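Local coordinates for protein putative isohexenylglutaconyl-CoA hydratase (Pseudomonas aeruginosa, PDB 4ZU2) that probably hydrates an unsaturated glutaconyl-CoA thioester, isohexenylglutaconyl-CoA, as a crotonase-family enzyme linked to growth on citronellate, at residues Arg50-Ala54 and Leu204-Asn210; Glu246-Gly250 and Pro260-Gln264. Residue numbers count along the deposited sequence, not the author numbering.

Contact 1: Arg50-Ala54 and Leu204-Asn210; sequences RSVRA and LRRCAPN
Residues 50-53, in the loop after helix 33-47, and Ala54, first of strand 54-59, pack against the elbow at 204-210 between helices 190-205 and 209-221. The closest CA pairs are Arg50-Pro209 at 5.9 Å and Ala54-Leu204 at 7.9 Å. Arg50 rests on the second helix start: its O lies 3.7 Å from Pro209 CB and its CG 3.6 Å from Asn210 OD1, while its guanidinium turns back to Arg47 O and Asn210 ND2 bonds Glu246 OE2. Arg53 (phi/psi -106/-20; chi1 m, chi2 t, chi3 p) reaches into the elbow, a long, multi-donor side chain suited to several carbonyls at once: NH2 bonds Arg205 O (2.6 Å) and Cys207 O (2.9 Å), and a water bridges Arg53 NE (2.9 Å) to Cys207 O (2.6 Å). Arg205 CD covers one guanidinium face, and the like-charge approach of Arg205 NH1 to Arg53 NH1 (3.8 Å) is offset by Glu15, salt-bridged to Arg205. Small, buried Ala54, extended at -145/151, sets CB 4.0 Å from Leu204 CD1. Pro209, lacking an amide hydrogen, suits the first turn after N-cap Ala208, where no i-4 helix carbonyl awaits one. This joins the crotonase-fold core sheet to its C-terminal helical region.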
ATOM      1  N   ARG A  50       7.329   7.714  29.423  1.00 36.69           N
ATOM      2  CA  ARG A  50       8.266   6.859  28.683  1.00 33.24           C
ATOM      3  C   ARG A  50       8.703   5.640  29.486  1.00 32.60           C
ATOM      4  O   ARG A  50       9.417   4.777  28.971  1.00 29.35           O
ATOM      5  CB  ARG A  50       9.506   7.645  28.250  1.00 38.79           C
ATOM      6  CG  ARG A  50       9.247   8.739  27.207  1.00 42.74           C
ATOM      7  CD  ARG A  50       8.791   8.218  25.830  1.00 37.12           C
ATOM      8  NE  ARG A  50       7.940   9.215  25.185  1.00 33.71           N
ATOM      9  CZ  ARG A  50       6.616   9.251  25.265  1.00 32.55           C
ATOM     10  NH1 ARG A  50       5.943   8.309  25.930  1.00 26.90           N
ATOM     11  NH2 ARG A  50       5.960  10.239  24.668  1.00 36.58           N
ATOM     12  N   SER A  51       8.280   5.567  30.747  1.00 31.82           N
ATOM     13  CA  SER A  51       8.400   4.323  31.471  1.00 32.45           C
ATOM     14  C   SER A  51       7.421   3.286  30.877  1.00 32.93           C
ATOM     15  O   SER A  51       7.675   2.086  30.935  1.00 37.11           O
ATOM     16  CB  SER A  51       8.215   4.546  32.982  1.00 29.01           C
ATOM     17  OG  SER A  51       6.879   4.343  33.399  1.00 34.01           O
ATOM     18  N   VAL A  52       6.326   3.738  30.258  1.00 31.59           N
ATOM     19  CA  VAL A  52       5.378   2.821  29.593  1.00 23.61           C
ATOM     20  C   VAL A  52       5.744   2.689  28.113  1.00 23.58           C
ATOM     21  O   VAL A  52       5.526   3.608  27.337  1.00 21.80           O
ATOM     22  CB  VAL A  52       3.935   3.339  29.746  1.00 31.63           C
ATOM     23  CG1 VAL A  52       2.944   2.346  29.158  1.00 32.13           C
ATOM     24  CG2 VAL A  52       3.606   3.597  31.220  1.00 29.14           C
ATOM     25  N   ARG A  53       6.330   1.557  27.736  1.00 24.98           N
ATOM     26  CA  ARG A  53       7.030   1.402  26.447  1.00 22.15           C
ATOM     27  C   ARG A  53       6.190   0.558  25.492  1.00 25.75           C
ATOM     28  O   ARG A  53       6.418   0.570  24.284  1.00 20.67           O
ATOM     29  CB  ARG A  53       8.361   0.666  26.659  1.00 27.89           C
ATOM     30  CG  ARG A  53       9.348   1.337  27.605  1.00 33.59           C
ATOM     31  CD  ARG A  53      10.499   0.395  27.991  1.00 36.33           C
ATOM     32  NE  ARG A  53      11.340   0.020  26.850  1.00 33.88           N
ATOM     33  CZ  ARG A  53      12.390  -0.805  26.911  1.00 38.77           C
ATOM     34  NH1 ARG A  53      12.767  -1.394  28.058  1.00 39.05           N
ATOM     35  NH2 ARG A  53      13.072  -1.056  25.809  1.00 38.27           N
ATOM     36  N   ALA A  54       5.249  -0.216  26.044  1.00 28.13           N
ATOM     37  CA  ALA A  54       4.357  -1.019  25.220  1.00 24.96           C
ATOM     38  C   ALA A  54       2.929  -1.146  25.807  1.00 23.21           C
ATOM     39  O   ALA A  54       2.709  -1.035  27.011  1.00 15.36           O
ATOM     40  CB  ALA A  54       4.953  -2.371  24.947  1.00 24.68           C
ATOM     41  N   LEU A 204      11.054  -5.594  21.450  1.00 33.52           N
ATOM     42  CA  LEU A 204      10.743  -4.210  21.734  1.00 28.35           C
ATOM     43  C   LEU A 204      11.615  -3.630  22.826  1.00 32.07           C
ATOM     44  O   LEU A 204      11.858  -2.413  22.857  1.00 29.59           O
ATOM     45  CB  LEU A 204       9.257  -4.133  22.135  1.00 23.37           C
ATOM     46  CG  LEU A 204       8.611  -2.860  22.676  1.00 19.83           C
ATOM     47  CD1 LEU A 204       8.911  -2.604  24.142  1.00 17.54           C
ATOM     48  CD2 LEU A 204       8.927  -1.671  21.826  1.00 19.63           C
ATOM     49  N   ARG A 205      12.058  -4.475  23.755  1.00 34.55           N
ATOM     50  CA  ARG A 205      12.802  -3.980  24.919  1.00 33.04           C
ATOM     51  C   ARG A 205      14.253  -3.601  24.551  1.00 29.79           C
ATOM     52  O   ARG A 205      14.920  -2.876  25.319  1.00 24.99           O
ATOM     53  CB  ARG A 205      12.781  -5.008  26.078  1.00 37.39           C
ATOM     54  CG  ARG A 205      11.379  -5.318  26.678  1.00 63.09           C
ATOM     55  CD  ARG A 205      10.881  -4.270  27.683  1.00 61.18           C
ATOM     56  NE  ARG A 205      10.135  -4.868  28.799  1.00 54.88           N
ATOM     57  CZ  ARG A 205       9.744  -4.218  29.908  1.00 45.11           C
ATOM     58  NH1 ARG A 205      10.006  -2.931  30.103  1.00 31.54           N
ATOM     59  NH2 ARG A 205       9.075  -4.867  30.846  1.00 50.75           N
ATOM     60  N   ARG A 206      14.730  -4.108  23.401  1.00 27.27           N
ATOM     61  CA  ARG A 206      15.983  -3.685  22.790  1.00 28.01           C
ATOM     62  C   ARG A 206      15.913  -2.195  22.426  1.00 34.20           C
ATOM     63  O   ARG A 206      16.927  -1.514  22.368  1.00 36.64           O
ATOM     64  CB  ARG A 206      16.257  -4.418  21.455  1.00 32.72           C
ATOM     65  CG  ARG A 206      16.233  -5.922  21.413  1.00 37.54           C
ATOM     66  CD  ARG A 206      17.181  -6.497  22.421  1.00 49.21           C
ATOM     67  NE  ARG A 206      17.141  -7.961  22.441  1.00 55.35           N
ATOM     68  CZ  ARG A 206      16.425  -8.696  23.300  1.00 55.46           C
ATOM     69  NH1 ARG A 206      15.667  -8.106  24.248  1.00 52.71           N
ATOM     70  NH2 ARG A 206      16.468 -10.034  23.209  1.00 50.70           N
ATOM     71  N   CYS A 207      14.696  -1.710  22.171  1.00 34.21           N
ATOM     72  CA  CYS A 207      14.454  -0.435  21.510  1.00 32.73           C
ATOM     73  C   CYS A 207      14.138   0.676  22.497  1.00 30.49           C
ATOM     74  O   CYS A 207      13.274   0.530  23.369  1.00 30.26           O
ATOM     75  CB  CYS A 207      13.311  -0.606  20.490  1.00 31.46           C
ATOM     76  SG  CYS A 207      13.678  -1.817  19.150  1.00 22.12           S
ATOM     77  N   ALA A 208      14.850   1.792  22.380  1.00 26.58           N
ATOM     78  CA  ALA A 208      14.653   2.932  23.307  1.00 25.91           C
ATOM     79  C   ALA A 208      13.278   3.603  23.134  1.00 31.27           C
ATOM     80  O   ALA A 208      12.737   3.663  22.022  1.00 36.16           O
ATOM     81  CB  ALA A 208      15.771   3.980  23.112  1.00 22.87           C
ATOM     82  N   PRO A 209      12.717   4.137  24.221  1.00 29.18           N
ATOM     83  CA  PRO A 209      11.371   4.714  24.151  1.00 29.87           C
ATOM     84  C   PRO A 209      11.232   6.106  23.492  1.00 29.92           C
ATOM     85  O   PRO A 209      10.255   6.361  22.798  1.00 26.32           O
ATOM     86  CB  PRO A 209      10.933   4.766  25.621  1.00 25.05           C
ATOM     87  CG  PRO A 209      12.183   4.639  26.427  1.00 22.41           C
ATOM     88  CD  PRO A 209      13.124   3.833  25.606  1.00 28.10           C
ATOM     89  N   ASN A 210      12.161   7.012  23.715  1.00 31.55           N
ATOM     90  CA  ASN A 210      12.094   8.276  22.999  1.00 29.61           C
ATOM     91  C   ASN A 210      12.410   8.100  21.520  1.00 28.38           C
ATOM     92  O   ASN A 210      11.807   8.775  20.686  1.00 33.53           O
ATOM     93  CB  ASN A 210      12.983   9.330  23.627  1.00 27.59           C
ATOM     94  CG  ASN A 210      12.600   9.623  25.042  1.00 28.24           C
ATOM     95  OD1 ASN A 210      11.746  10.471  25.312  1.00 34.26           O
ATOM     96  ND2 ASN A 210      13.206   8.905  25.961  1.00 29.80           N
TER
HETATM   97  O   HOH W   1      10.951   1.196  24.264  1.00 19.11           O

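Contact 2: Glu246-Gly250 and Pro260-Gln264; sequences EGSEG and PVWAQ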
ATOM      1  N   GLU A 246      20.249   9.153  25.192  1.00 47.10           N
ATOM      2  CA  GLU A 246      19.597   7.908  24.787  1.00 40.78           C
ATOM      3  C   GLU A 246      20.344   7.403  23.550  1.00 33.74           C
ATOM      4  O   GLU A 246      20.744   6.233  23.456  1.00 30.73           O
ATOM      5  CB  GLU A 246      18.090   8.126  24.507  1.00 46.57           C
ATOM      6  CG  GLU A 246      17.242   6.846  24.610  1.00 47.27           C
ATOM      7  CD  GLU A 246      15.757   7.022  24.222  1.00 46.83           C
ATOM      8  OE1 GLU A 246      15.478   7.419  23.075  1.00 47.26           O
ATOM      9  OE2 GLU A 246      14.866   6.695  25.044  1.00 42.37           O
ATOM     10  N   GLY A 247      20.552   8.306  22.603  1.00 28.68           N
ATOM     11  CA  GLY A 247      21.322   7.996  21.425  1.00 30.99           C
ATOM     12  C   GLY A 247      22.795   7.888  21.791  1.00 31.77           C
ATOM     13  O   GLY A 247      23.535   7.085  21.226  1.00 34.52           O
ATOM     14  N   SER A 248      23.223   8.685  22.754  1.00 32.71           N
ATOM     15  CA  SER A 248      24.577   8.556  23.264  1.00 38.27           C
ATOM     16  C   SER A 248      24.767   7.237  24.080  1.00 42.97           C
ATOM     17  O   SER A 248      25.676   6.483  23.768  1.00 39.68           O
ATOM     18  CB  SER A 248      24.960   9.798  24.056  1.00 40.77           C
ATOM     19  OG  SER A 248      24.362   9.785  25.329  1.00 45.21           O
ATOM     20  N   GLU A 249      23.911   6.936  25.071  1.00 40.85           N
ATOM     21  CA  GLU A 249      23.919   5.590  25.726  1.00 39.19           C
ATOM     22  C   GLU A 249      23.810   4.437  24.743  1.00 39.53           C
ATOM     23  O   GLU A 249      24.488   3.420  24.868  1.00 43.19           O
ATOM     24  CB  GLU A 249      22.790   5.435  26.730  1.00 36.77           C
ATOM     25  CG  GLU A 249      22.465   3.996  27.148  1.00 36.43           C
ATOM     26  CD  GLU A 249      23.547   3.315  27.983  1.00 36.95           C
ATOM     27  OE1 GLU A 249      24.411   4.021  28.527  1.00 36.45           O
ATOM     28  OE2 GLU A 249      23.508   2.067  28.117  1.00 35.49           O
ATOM     29  N   GLY A 250      22.956   4.603  23.750  1.00 35.75           N
ATOM     30  CA  GLY A 250      22.730   3.549  22.790  1.00 34.57           C
ATOM     31  C   GLY A 250      23.941   3.268  21.926  1.00 33.35           C
ATOM     32  O   GLY A 250      24.311   2.106  21.728  1.00 28.88           O
ATOM     33  N   PRO A 260      22.359  -1.704  25.780  1.00 34.41           N
ATOM     34  CA  PRO A 260      22.037  -0.402  26.381  1.00 33.29           C
ATOM     35  C   PRO A 260      21.113  -0.633  27.575  1.00 34.54           C
ATOM     36  O   PRO A 260      20.534  -1.702  27.697  1.00 31.11           O
ATOM     37  CB  PRO A 260      21.325   0.346  25.253  1.00 31.30           C
ATOM     38  CG  PRO A 260      20.736  -0.728  24.402  1.00 31.56           C
ATOM     39  CD  PRO A 260      21.700  -1.884  24.476  1.00 32.58           C
ATOM     40  N   VAL A 261      20.980   0.346  28.450  1.00 37.05           N
ATOM     41  CA  VAL A 261      20.304   0.093  29.707  1.00 39.88           C
ATOM     42  C   VAL A 261      18.836  -0.313  29.545  1.00 42.02           C
ATOM     43  O   VAL A 261      18.385  -1.234  30.232  1.00 43.03           O
ATOM     44  CB  VAL A 261      20.435   1.282  30.701  1.00 43.00           C
ATOM     45  CG1 VAL A 261      19.833   2.551  30.132  1.00 41.52           C
ATOM     46  CG2 VAL A 261      19.844   0.911  32.050  1.00 43.95           C
ATOM     47  N   TRP A 262      18.115   0.354  28.637  1.00 38.49           N
ATOM     48  CA  TRP A 262      16.705   0.053  28.401  1.00 31.29           C
ATOM     49  C   TRP A 262      16.561  -1.391  28.042  1.00 28.87           C
ATOM     50  O   TRP A 262      15.547  -1.955  28.318  1.00 36.35           O
ATOM     51  CB  TRP A 262      16.066   0.913  27.294  1.00 27.07           C
ATOM     52  CG  TRP A 262      16.816   0.872  25.962  1.00 25.52           C
ATOM     53  CD1 TRP A 262      16.760  -0.106  25.010  1.00 19.80           C
ATOM     54  CD2 TRP A 262      17.733   1.855  25.470  1.00 24.02           C
ATOM     55  NE1 TRP A 262      17.571   0.214  23.956  1.00 23.19           N
ATOM     56  CE2 TRP A 262      18.189   1.411  24.218  1.00 24.77           C
ATOM     57  CE3 TRP A 262      18.223   3.052  25.971  1.00 29.69           C
ATOM     58  CZ2 TRP A 262      19.118   2.124  23.468  1.00 19.09           C
ATOM     59  CZ3 TRP A 262      19.140   3.777  25.195  1.00 29.13           C
ATOM     60  CH2 TRP A 262      19.567   3.309  23.972  1.00 18.22           C
ATOM     61  N   ALA A 263      17.583  -1.994  27.443  1.00 29.26           N
ATOM     62  CA  ALA A 263      17.523  -3.412  27.071  1.00 27.65           C
ATOM     63  C   ALA A 263      17.865  -4.372  28.205  1.00 33.30           C
ATOM     64  O   ALA A 263      17.979  -5.573  27.962  1.00 35.17           O
ATOM     65  CB  ALA A 263      18.430  -3.658  25.921  1.00 29.79           C
ATOM     66  N   GLN A 264      18.023  -3.834  29.423  1.00 43.09           N
ATOM     67  CA  GLN A 264      18.340  -4.613  30.650  1.00 52.03           C
ATOM     68  C   GLN A 264      17.083  -4.952  31.455  1.00 55.70           C
ATOM     69  O   GLN A 264      16.720  -4.227  32.382  1.00 56.96           O
ATOM     70  CB  GLN A 264      19.310  -3.852  31.579  1.00 50.66           C
ATOM     71  CG  GLN A 264      20.699  -3.779  31.038  1.00 48.69           C
ATOM     72  CD  GLN A 264      21.638  -2.808  31.723  1.00 52.01           C
ATOM     73  OE1 GLN A 264      21.440  -2.434  32.881  1.00 54.10           O
ATOM     74  NE2 GLN A 264      22.697  -2.403  30.999  1.00 49.35           N
TER
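Trp262 and Glu249 carry most of this small surface contact between the start of helix 247-255 and the 3-10 turn at 261-263. With chi1 near +60°, the broad, flat indole of Trp262 spans from its own turn to the helix's first turn, farther than a small residue could: CH2 lies 3.2 Å from Glu246 O, which meets the ring edge, and 3.4 Å from Gly250 CA. An ideal CB on Gly250 would sit 2.9 Å from Trp262 CH2, a collision, so glycine suits the position. Glu246 O also accepts a hydrogen bond from Gly250 N (2.8 Å), the helix's i to i+4 bond. The chain thus folds back on its last helix, a C-terminal tail in the helical region of this crotonase-family subunit. Glu249 sets its CG 3.9 Å from Trp262 CZ3, and its OE2 takes a weak hydrogen bond from Val261 N (3.1 Å); that same carboxylate is salt-bridged to Arg258. Pro260 CB lies 4.3 Å from Gly250 CA, and Pro260 also packs on Ser141 of the second subunit.

Contacts 1 and 2 lie with centres about 10 Å apart, and the C-terminal turn of contact 2 is laid directly against the elbow of contact 1. Trp262 joins them twice: its NE1 is 2.4 Å from Arg206 O, a very short probable hydrogen bond, and its O is 2.8 Å from Arg53 NH1, so one arginine probably serves both the elbow and the tail. Ala208 CB packs 3.2 Å from Glu246 CD, while the Glu246 carboxylate accepts a hydrogen bond from Asn210. The end of helix 190-205 and the starts of helices 209-221 and 247-255 are thereby gathered around the turn at Trp262. Both contacts also touch the second subunit, where Ser141 meets Arg206, Pro260 and Trp262.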